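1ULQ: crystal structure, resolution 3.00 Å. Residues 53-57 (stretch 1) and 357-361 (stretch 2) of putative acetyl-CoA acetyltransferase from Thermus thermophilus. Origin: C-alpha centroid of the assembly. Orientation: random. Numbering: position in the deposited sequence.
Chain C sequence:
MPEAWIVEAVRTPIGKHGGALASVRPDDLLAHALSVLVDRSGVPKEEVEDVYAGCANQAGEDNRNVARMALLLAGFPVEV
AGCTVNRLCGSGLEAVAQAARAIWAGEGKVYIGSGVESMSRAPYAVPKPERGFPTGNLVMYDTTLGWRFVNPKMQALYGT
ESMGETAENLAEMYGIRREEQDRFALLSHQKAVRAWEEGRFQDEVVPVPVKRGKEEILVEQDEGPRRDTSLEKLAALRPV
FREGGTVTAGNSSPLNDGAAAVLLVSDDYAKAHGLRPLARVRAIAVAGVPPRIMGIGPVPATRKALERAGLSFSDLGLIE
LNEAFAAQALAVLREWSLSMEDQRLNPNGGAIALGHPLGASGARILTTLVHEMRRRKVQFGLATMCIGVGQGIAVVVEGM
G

Stretch 1 53-57: AGCAN
Stretch 2, residues 357-361: PLGAS

Glycine is often the residue that lets two backbones approach more closely than any side chain would permit, and the meeting of residues 53-57 with residues 357-361 in this putative acetyl-CoA acetyltransferase is a compact example. The partners lie in one chain, any two residues that touch are at least 302 positions apart in the sequence, and the contact is small: 155 Å² is buried, both sides summed.

Backbone conformation sets the scene. Ala-53 (phi/psi -147/138) and Gly-54 (-97/136) are extended and belong to a strand that begins earlier in the chain. Cys-55 remains extended at -151/119, Ala-56 turns at -73/-23, and Asn-57 opens out again at -141/106. In the second stretch Pro-357 (-73/72, ring C-gamma endo) leads into Leu-358, which, with an unusual 3/-100, is followed by Gly-359 (-38/-31), Ala-360 (-98/-16) and Ser-361 (-52/-48), the last in a helix that continues along the chain. Tight turning here is held by backbone hydrogen bonds within the stretch. Pro-357 O accepts from Ala-360 N at 2.7 Å and, more weakly, from Ser-361 N at 3.3 Å, while Ser-361 N also lies 2.7 Å from Leu-358 O, to which it donates.

Between the stretches, the nearest CA atoms are Cys-55 CA and Gly-359 CA, 4.0 Å apart, and the two chains run in roughly opposite directions, so that Ala-56 lies by Leu-358 and Gly-54 by Gly-359 and Ala-360. Gly-359 CA is also 4.0 Å from Ala-56 N, so this glycine rests directly against the backbone where the first stretch leaves its extended course. The space for a side chain is already taken: an ideal CB on Gly-359 would lie 2.8 Å from Gly-54 O and 2.9 Å from Cys-55 CA, both clashes, and a tight 3.3 Å from Ala-56 N. Gly-54 repeats the theme more mildly, since its ideal CB would point toward the second stretch and come within a tight 3.2 Å of Gly-359 O.

Polar chemistry adds no bond across this interface. Gly-54 O and Gly-359 O approach to 3.2 Å, but both are carbonyl acceptors, and with no proton to share the pair cannot form a hydrogen bond. Gly-54 O is also 4.4 Å from Ala-360 N, whose hydrogen bond goes instead to Pro-357 O. The stretches therefore meet by packing alone.

The apolar side-chain contact joins Ala-56 to Leu-358. Both CA-to-CB bonds point toward the opposing stretch, and Ala-56 CB meets Leu-358 CD1 at 3.7 Å, a van der Waals distance. Leu-358 reaches it with chi1 at -60° (m) and chi2 at -164° (t).

The remaining side chains take no part in the contact. The CA-to-CB bond of Cys-55 points away, with chi1 at -169° (t), leaving its CA beside the glycine. The CA-to-CB bonds of Ala-53, Asn-57 and Ala-360 run sideways; Asn-57 has chi1 at 148°, between wells. Ser-361, with chi1 at -64° (m), lies out of reach, its OG hydrogen-bonded elsewhere in the structure.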

ATOM      1  N   ALA C  53      -2.511  26.741 -13.573  1.00  4.27           N
ATOM      2  CA  ALA C  53      -2.311  26.501 -12.154  1.00  3.76           C
ATOM      3  C   ALA C  53      -1.080  25.638 -11.914  1.00  4.10           C
ATOM      4  O   ALA C  53      -0.839  24.658 -12.624  1.00  4.05           O
ATOM      5  CB  ALA C  53      -3.531  25.837 -11.559  1.00  3.41           C
ATOM      6  N   GLY C  54      -0.305  26.008 -10.902  1.00  4.26           N
ATOM      7  CA  GLY C  54       0.893  25.258 -10.572  1.00  4.24           C
ATOM      8  C   GLY C  54       0.658  24.270  -9.447  1.00  4.73           C
ATOM      9  O   GLY C  54       0.016  24.598  -8.449  1.00  5.48           O
ATOM     10  N   CYS C  55       1.178  23.058  -9.609  1.00  4.23           N
ATOM     11  CA  CYS C  55       1.016  22.014  -8.611  1.00  4.11           C
ATOM     12  C   CYS C  55       2.219  21.067  -8.668  1.00  4.50           C
ATOM     13  O   CYS C  55       2.463  20.415  -9.682  1.00  4.25           O
ATOM     14  CB  CYS C  55      -0.274  21.256  -8.877  1.00  2.60           C
ATOM     15  SG  CYS C  55      -0.740  20.171  -7.543  1.00 10.39           S
ATOM     16  N   ALA C  56       2.954  20.990  -7.563  1.00  4.54           N
ATOM     17  CA  ALA C  56       4.158  20.175  -7.472  1.00  4.76           C
ATOM     18  C   ALA C  56       3.953  18.677  -7.405  1.00  5.99           C
ATOM     19  O   ALA C  56       4.859  17.904  -7.732  1.00  7.52           O
ATOM     20  CB  ALA C  56       4.982  20.620  -6.278  1.00  4.87           C
ATOM     21  N   ASN C  57       2.775  18.256  -6.976  1.00  6.62           N
ATOM     22  CA  ASN C  57       2.493  16.830  -6.857  1.00  7.88           C
ATOM     23  C   ASN C  57       1.066  16.583  -7.294  1.00  8.34           C
ATOM     24  O   ASN C  57       0.135  16.892  -6.557  1.00 11.57           O
ATOM     25  CB  ASN C  57       2.683  16.408  -5.395  1.00  8.58           C
ATOM     26  CG  ASN C  57       1.753  15.290  -4.973  1.00  6.80           C
ATOM     27  OD1 ASN C  57       1.358  15.219  -3.813  1.00  5.45           O
ATOM     28  ND2 ASN C  57       1.412  14.408  -5.902  1.00  4.23           N
ATOM     29  N   PRO C 357       3.501  26.332   0.632  1.00  9.13           N
ATOM     30  CA  PRO C 357       2.648  25.332  -0.020  1.00  8.72           C
ATOM     31  C   PRO C 357       3.092  25.216  -1.478  1.00  8.83           C
ATOM     32  O   PRO C 357       2.413  25.682  -2.392  1.00  6.96           O
ATOM     33  CB  PRO C 357       1.260  25.936   0.111  1.00  9.80           C
ATOM     34  CG  PRO C 357       1.554  27.420  -0.007  1.00  8.76           C
ATOM     35  CD  PRO C 357       2.751  27.574   0.895  1.00  7.79           C
ATOM     36  N   LEU C 358       4.255  24.606  -1.670  1.00  9.95           N
ATOM     37  CA  LEU C 358       4.867  24.430  -2.986  1.00  9.68           C
ATOM     38  C   LEU C 358       4.132  25.061  -4.163  1.00  9.39           C
ATOM     39  O   LEU C 358       4.247  26.267  -4.413  1.00  9.66           O
ATOM     40  CB  LEU C 358       5.095  22.943  -3.263  1.00  9.62           C
ATOM     41  CG  LEU C 358       6.007  22.198  -2.284  1.00 10.05           C
ATOM     42  CD1 LEU C 358       6.447  20.876  -2.922  1.00  7.50           C
ATOM     43  CD2 LEU C 358       7.230  23.066  -1.924  1.00  9.07           C
ATOM     44  N   GLY C 359       3.383  24.231  -4.881  1.00  9.09           N
ATOM     45  CA  GLY C 359       2.649  24.681  -6.055  1.00 10.05           C
ATOM     46  C   GLY C 359       2.007  26.064  -6.034  1.00 10.61           C
ATOM     47  O   GLY C 359       1.900  26.717  -7.070  1.00  9.82           O
ATOM     48  N   ALA C 360       1.587  26.522  -4.861  1.00 10.62           N
ATOM     49  CA  ALA C 360       0.933  27.818  -4.756  1.00  9.25           C
ATOM     50  C   ALA C 360       1.854  28.951  -4.328  1.00  8.83           C
ATOM     51  O   ALA C 360       1.509  30.120  -4.481  1.00  8.08           O
ATOM     52  CB  ALA C 360      -0.244  27.721  -3.797  1.00  8.52           C
ATOM     53  N   SER C 361       3.025  28.621  -3.797  1.00  8.54           N
ATOM     54  CA  SER C 361       3.942  29.663  -3.352  1.00  8.17           C
ATOM     55  C   SER C 361       4.216  30.727  -4.407  1.00  8.35           C
ATOM     56  O   SER C 361       4.133  31.916  -4.106  1.00  8.72           O
ATOM     57  CB  SER C 361       5.255  29.051  -2.874  1.00  8.14           C
ATOM     58  OG  SER C 361       5.038  28.236  -1.736  1.00  8.36           O
TER